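PDB 2PJQ: uncharacterized protein lp_2664 from Lactobacillus plantarum WCFS1, which is of unknown function but carries an HD domain, and so may act as a metal-dependent phosphohydrolase. Local coordinates for residues Glu9-Ala14 against Gln88-Asp93; Gln16-Gln21 against Ala60-Val65. All coordinates share one frame; numbering follows the deposited sequence.

Contact 1 of 2, residues Glu9-Ala14 against Gln88-Asp93; sequences ETQLTA and QNVTAD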
loop_
_atom_site.group_PDB
_atom_site.type_symbol
_atom_site.label_atom_id
_atom_site.label_comp_id
_atom_site.label_asym_id
_atom_site.label_seq_id
_atom_site.Cartn_x
_atom_site.Cartn_y
_atom_site.Cartn_z
ATOM N N GLU B 9 -13.926 33.992 5.664
ATOM C CA GLU B 9 -13.678 33.372 4.377
ATOM C C GLU B 9 -12.258 33.626 3.860
ATOM O O GLU B 9 -11.708 32.822 3.107
ATOM C CB GLU B 9 -14.708 33.866 3.363
ATOM C CG GLU B 9 -15.109 32.797 2.363
ATOM C CD GLU B 9 -16.238 31.880 2.852
ATOM O OE1 GLU B 9 -16.418 31.713 4.084
ATOM O OE2 GLU B 9 -16.942 31.316 1.984
ATOM N N THR B 10 -11.664 34.739 4.274
ATOM C CA THR B 10 -10.314 35.080 3.851
ATOM C C THR B 10 -9.316 34.246 4.617
ATOM O O THR B 10 -8.333 33.755 4.064
ATOM C CB THR B 10 -9.994 36.557 4.123
ATOM O OG1 THR B 10 -10.707 37.371 3.191
ATOM C CG2 THR B 10 -8.512 36.826 3.980
ATOM N N GLN B 11 -9.570 34.107 5.909
ATOM C CA GLN B 11 -8.690 33.344 6.756
ATOM C C GLN B 11 -8.816 31.899 6.342
ATOM O O GLN B 11 -7.818 31.171 6.302
ATOM C CB GLN B 11 -9.091 33.507 8.210
ATOM C CG GLN B 11 -9.102 34.941 8.692
ATOM C CD GLN B 11 -9.567 35.070 10.138
ATOM O OE1 GLN B 11 -10.601 34.511 10.522
ATOM N NE2 GLN B 11 -8.809 35.820 10.943
ATOM N N LEU B 12 -10.039 31.482 6.017
ATOM C CA LEU B 12 -10.259 30.103 5.613
ATOM C C LEU B 12 -9.328 29.796 4.461
ATOM O O LEU B 12 -8.451 28.934 4.588
ATOM C CB LEU B 12 -11.707 29.867 5.183
ATOM C CG LEU B 12 -12.321 28.521 5.610
ATOM C CD1 LEU B 12 -13.630 28.262 4.848
ATOM C CD2 LEU B 12 -11.334 27.398 5.352
ATOM N N THR B 13 -9.502 30.514 3.352
ATOM C CA THR B 13 -8.672 30.319 2.164
ATOM C C THR B 13 -7.199 30.280 2.541
ATOM O O THR B 13 -6.453 29.424 2.068
ATOM C CB THR B 13 -8.857 31.457 1.111
ATOM O OG1 THR B 13 -10.226 31.537 0.709
ATOM C CG2 THR B 13 -8.012 31.181 -0.130
ATOM N N ALA B 14 -6.777 31.207 3.393
ATOM C CA ALA B 14 -5.372 31.261 3.803
ATOM C C ALA B 14 -4.947 29.930 4.390
ATOM O O ALA B 14 -3.921 29.373 4.005
ATOM C CB ALA B 14 -5.158 32.364 4.821
ATOM N N GLN B 88 -2.606 35.618 10.230
ATOM C CA GLN B 88 -3.925 35.776 9.607
ATOM C C GLN B 88 -4.972 36.402 10.542
ATOM O O GLN B 88 -6.176 36.363 10.264
ATOM C CB GLN B 88 -4.459 34.423 9.103
ATOM C CG GLN B 88 -3.662 33.788 7.975
ATOM C CD GLN B 88 -3.484 34.720 6.780
ATOM O OE1 GLN B 88 -4.206 35.704 6.631
ATOM N NE2 GLN B 88 -2.525 34.395 5.914
ATOM N N ASN B 89 -4.507 36.970 11.651
ATOM C CA ASN B 89 -5.383 37.612 12.621
ATOM C C ASN B 89 -6.540 36.729 13.043
ATOM O O ASN B 89 -7.641 37.227 13.301
ATOM C CB ASN B 89 -5.949 38.922 12.070
ATOM C CG ASN B 89 -4.883 39.816 11.439
ATOM O OD1 ASN B 89 -3.825 40.074 12.029
ATOM N ND2 ASN B 89 -5.172 40.310 10.228
ATOM N N VAL B 90 -6.318 35.423 13.103
ATOM C CA VAL B 90 -7.386 34.536 13.539
ATOM C C VAL B 90 -7.539 34.881 15.036
ATOM O O VAL B 90 -6.540 35.003 15.742
ATOM C CB VAL B 90 -6.978 33.051 13.334
ATOM C CG1 VAL B 90 -6.019 32.641 14.406
ATOM C CG2 VAL B 90 -8.174 32.158 13.365
ATOM N N THR B 91 -8.760 35.050 15.531
ATOM C CA THR B 91 -8.919 35.420 16.939
ATOM C C THR B 91 -8.462 34.375 17.940
ATOM O O THR B 91 -8.415 33.198 17.635
ATOM C CB THR B 91 -10.354 35.779 17.260
ATOM O OG1 THR B 91 -11.141 34.592 17.264
ATOM C CG2 THR B 91 -10.906 36.725 16.233
ATOM N N ALA B 92 -8.116 34.807 19.148
ATOM C CA ALA B 92 -7.662 33.876 20.180
ATOM C C ALA B 92 -8.646 32.733 20.312
ATOM O O ALA B 92 -8.308 31.587 20.025
ATOM C CB ALA B 92 -7.523 34.583 21.523
ATOM N N ASP B 93 -9.861 33.058 20.747
ATOM C CA ASP B 93 -10.897 32.056 20.940
ATOM C C ASP B 93 -10.993 31.131 19.732
ATOM O O ASP B 93 -11.126 29.918 19.887
ATOM C CB ASP B 93 -12.251 32.722 21.230
ATOM C CG ASP B 93 -12.303 33.396 22.606
ATOM O OD1 ASP B 93 -11.565 32.981 23.529
ATOM O OD2 ASP B 93 -13.111 34.341 22.770
#

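Contact 2 of 2, residues Gln16-Gln21 against Ala60-Val65; sequences QTYALQ and AWLHDV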
loop_
_atom_site.group_PDB
_atom_site.type_symbol
_atom_site.label_atom_id
_atom_site.label_comp_id
_atom_site.label_asym_id
_atom_site.label_seq_id
_atom_site.Cartn_x
_atom_site.Cartn_y
_atom_site.Cartn_z
ATOM N N GLN B 16 -6.249 27.103 3.951
ATOM C CA GLN B 16 -6.259 26.081 2.901
ATOM C C GLN B 16 -4.896 26.146 2.230
ATOM O O GLN B 16 -4.191 25.128 2.088
ATOM C CB GLN B 16 -7.340 26.376 1.865
ATOM C CG GLN B 16 -7.465 25.290 0.793
ATOM C CD GLN B 16 -8.361 25.698 -0.376
ATOM O OE1 GLN B 16 -9.404 26.342 -0.201
ATOM N NE2 GLN B 16 -7.958 25.313 -1.576
ATOM N N THR B 17 -4.532 27.365 1.841
ATOM C CA THR B 17 -3.267 27.603 1.191
ATOM C C THR B 17 -2.178 27.088 2.079
ATOM O O THR B 17 -1.307 26.357 1.628
ATOM C CB THR B 17 -2.999 29.091 0.951
ATOM O OG1 THR B 17 -4.092 29.666 0.245
ATOM C CG2 THR B 17 -1.747 29.275 0.120
ATOM N N TYR B 18 -2.216 27.460 3.347
ATOM C CA TYR B 18 -1.187 27.003 4.259
ATOM C C TYR B 18 -1.087 25.476 4.294
ATOM O O TYR B 18 0.001 24.898 4.140
ATOM C CB TYR B 18 -1.452 27.527 5.663
ATOM C CG TYR B 18 -0.328 27.219 6.611
ATOM C CD1 TYR B 18 0.909 27.860 6.489
ATOM C CD2 TYR B 18 -0.471 26.234 7.584
ATOM C CE1 TYR B 18 1.972 27.527 7.302
ATOM C CE2 TYR B 18 0.591 25.888 8.407
ATOM C CZ TYR B 18 1.810 26.538 8.257
ATOM O OH TYR B 18 2.861 26.157 9.049
ATOM N N ALA B 19 -2.231 24.833 4.496
ATOM C CA ALA B 19 -2.299 23.384 4.573
ATOM C C ALA B 19 -1.676 22.703 3.360
ATOM O O ALA B 19 -0.711 21.949 3.490
ATOM C CB ALA B 19 -3.738 22.955 4.720
ATOM N N LEU B 20 -2.233 22.957 2.178
ATOM C CA LEU B 20 -1.716 22.343 0.956
ATOM C C LEU B 20 -0.206 22.557 0.747
ATOM O O LEU B 20 0.478 21.672 0.246
ATOM C CB LEU B 20 -2.503 22.847 -0.259
ATOM C CG LEU B 20 -4.003 22.531 -0.226
ATOM C CD1 LEU B 20 -4.716 23.334 -1.271
ATOM C CD2 LEU B 20 -4.236 21.056 -0.438
ATOM N N GLN B 21 0.334 23.709 1.118
ATOM C CA GLN B 21 1.771 23.898 0.948
ATOM C C GLN B 21 2.560 22.940 1.841
ATOM O O GLN B 21 3.418 22.203 1.363
ATOM C CB GLN B 21 2.178 25.340 1.261
ATOM C CG GLN B 21 2.540 26.135 0.029
ATOM C CD GLN B 21 1.327 26.468 -0.828
ATOM O OE1 GLN B 21 0.367 25.683 -0.906
ATOM N NE2 GLN B 21 1.368 27.630 -1.492
ATOM N N ALA B 60 -10.424 20.969 9.551
ATOM C CA ALA B 60 -10.278 19.824 8.659
ATOM C C ALA B 60 -8.975 19.944 7.891
ATOM O O ALA B 60 -8.210 18.994 7.785
ATOM C CB ALA B 60 -11.434 19.766 7.700
ATOM N N TRP B 61 -8.732 21.140 7.365
ATOM C CA TRP B 61 -7.531 21.434 6.592
ATOM C C TRP B 61 -6.280 21.244 7.420
ATOM O O TRP B 61 -5.284 20.705 6.943
ATOM C CB TRP B 61 -7.542 22.891 6.104
ATOM C CG TRP B 61 -8.463 23.203 4.963
ATOM C CD1 TRP B 61 -9.508 24.087 4.969
ATOM C CD2 TRP B 61 -8.392 22.670 3.646
ATOM N NE1 TRP B 61 -10.098 24.140 3.723
ATOM C CE2 TRP B 61 -9.432 23.276 2.890
ATOM C CE3 TRP B 61 -7.552 21.737 3.018
ATOM C CZ2 TRP B 61 -9.651 22.977 1.543
ATOM C CZ3 TRP B 61 -7.768 21.442 1.679
ATOM C CH2 TRP B 61 -8.813 22.062 0.956
ATOM N N LEU B 62 -6.348 21.675 8.674
ATOM C CA LEU B 62 -5.191 21.640 9.560
ATOM C C LEU B 62 -4.884 20.436 10.447
ATOM O O LEU B 62 -3.886 20.456 11.153
ATOM C CB LEU B 62 -5.213 22.908 10.428
ATOM C CG LEU B 62 -5.234 24.268 9.704
ATOM C CD1 LEU B 62 -5.541 25.375 10.706
ATOM C CD2 LEU B 62 -3.903 24.536 9.012
ATOM N N HIS B 63 -5.689 19.381 10.434
ATOM C CA HIS B 63 -5.366 18.250 11.309
ATOM C C HIS B 63 -4.043 17.538 11.026
ATOM O O HIS B 63 -3.275 17.271 11.947
ATOM C CB HIS B 63 -6.444 17.179 11.301
ATOM C CG HIS B 63 -5.985 15.895 11.919
ATOM N ND1 HIS B 63 -6.034 14.688 11.257
ATOM C CD2 HIS B 63 -5.373 15.650 13.106
ATOM C CE1 HIS B 63 -5.467 13.757 12.007
ATOM N NE2 HIS B 63 -5.056 14.317 13.133
ATOM N N ASP B 64 -3.789 17.201 9.769
ATOM C CA ASP B 64 -2.568 16.500 9.427
ATOM C C ASP B 64 -1.307 17.333 9.514
ATOM O O ASP B 64 -0.230 16.810 9.725
ATOM C CB ASP B 64 -2.668 15.926 8.015
ATOM C CG ASP B 64 -3.600 14.748 7.933
ATOM O OD1 ASP B 64 -3.693 13.985 8.924
ATOM O OD2 ASP B 64 -4.229 14.568 6.870
ATOM N N VAL B 65 -1.426 18.634 9.339
ATOM C CA VAL B 65 -0.266 19.534 9.343
ATOM C C VAL B 65 0.495 19.424 10.591
ATOM O O VAL B 65 1.731 19.723 10.641
ATOM C CB VAL B 65 -0.728 20.981 9.234
ATOM C CG1 VAL B 65 0.303 21.940 9.789
ATOM C CG2 VAL B 65 -1.015 21.297 7.791
#

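Contact 1 of 2, residues Glu9-Ala14 against Gln88-Asp93
Helix 9-22 passes the turn that follows helix 74-87, Ala-14 directed at it and Gln-11 reaching it with its amide, with CA of Gln-11 lying 6.1 Å from CA of Gln-88. That turn is a Schellman motif, and its C-prime residue is Asn-89. The motif calls for a positive phi there (51° here), which asparagine adopts more readily than most residues with a side chain. Thr-91 then takes the N-cap position of helix 92-102, where its short hydroxyl side chain can turn back to a backbone N; its OG1 is also hydrogen-bonded to Asp-94.

The polar link across the contact comes from Gln-11. Its CD lies anti to CB (chi2 178°), so the chain stays extended beyond CG and carries the amide out to the bend. NE2 donates to the backbone O of Gln-88 over 2.8 Å, with an N-H...O angle of 154°. The donor is tilted somewhat out of the carbonyl plane. The same NE2 lies 3.0 Å from O of Asn-89 and 4.1 Å from CB of Val-90, so the amide tip sits within the curve of the turn. OE1 of the same amide accepts from the backbone N of Thr-8, just before the helix. Bonds at both ends would hold the amide against rotation, and glutamine, with a donor and an acceptor on a long arm, suits this bridging place.

One turn on, a small residue allows close approach: the methyl CB of Ala-14 packs 3.8 Å from CG of Gln-88.

Contact 2 of 2, residues Gln16-Gln21 against Ala60-Val65
Ala-19 and Trp-61 mark the closest backbone approach between helix 9-22 and the last turn of helix 53-62 with the residues after it, their CA atoms 5.9 Å apart. Alanine suits this spot: its methyl is small enough to lie 3.5 Å from the carbonyl O of Trp-61 and 4.0 Å from CB of the same residue.

The indole extends beside the helix, and Gln-16 lies over one of its faces. CG of Gln-16 is anti to the backbone N (chi1 -176°), which sets it 3.5 Å from the centroid of the six-membered ring of Trp-61 in a CH-pi contact. CG sits over the face, offset toward the rim, and the amide, 13° from parallel with the indole, has its CD near CZ2 and CH2. The two side chains run side by side, pointing the same way. One turn later, CD2 of Leu-20 reaches CZ3 of Trp-61 at 4.1 Å. An alanine in place of Trp-61 would probably open a gap beside Leu-20 and leave the Gln-16 chain without the ring it lies on.

Farther along the 60-65 segment, the ring of Tyr-18 meets CD2 of Leu-62 at its edge, CD2 to CD2 4.1 Å, while CE2 of Tyr-18 lies 4.2 Å from CG1 of Val-65. The other branch of Val-65, CG2, packs on CA of Ala-19. Leu-62 and Val-65 flank His-63 and Asp-64 in sequence; with His-34 and Asp-128 that pair matches the histidine-aspartate signature of the HD domain, probably a metal site, although no metal is bound here.

In the fold
From the N terminus, helix 9-22 supplies the first side of both contacts: its opening turns serve contact 1, and its later turns serve contact 2. The chain then passes through helix 32-49 and returns at the end of helix 53-62, residues 60-65, closing the shorter loop of contact 2. It continues through helix 74-87 and comes back at residues 88-93 to close the longer loop of contact 1, inside which contact 2 is nested. Their centres lie about 13 Å apart, and they touch where CD2 of Leu-12 packs 3.8 Å from CD1 of Trp-61. The N-terminal helix is thus fastened to two successive parts of the HD-domain region: the end of helix 53-62 with the residues after it, and the turn joining helix 74-87 to helix 92-102.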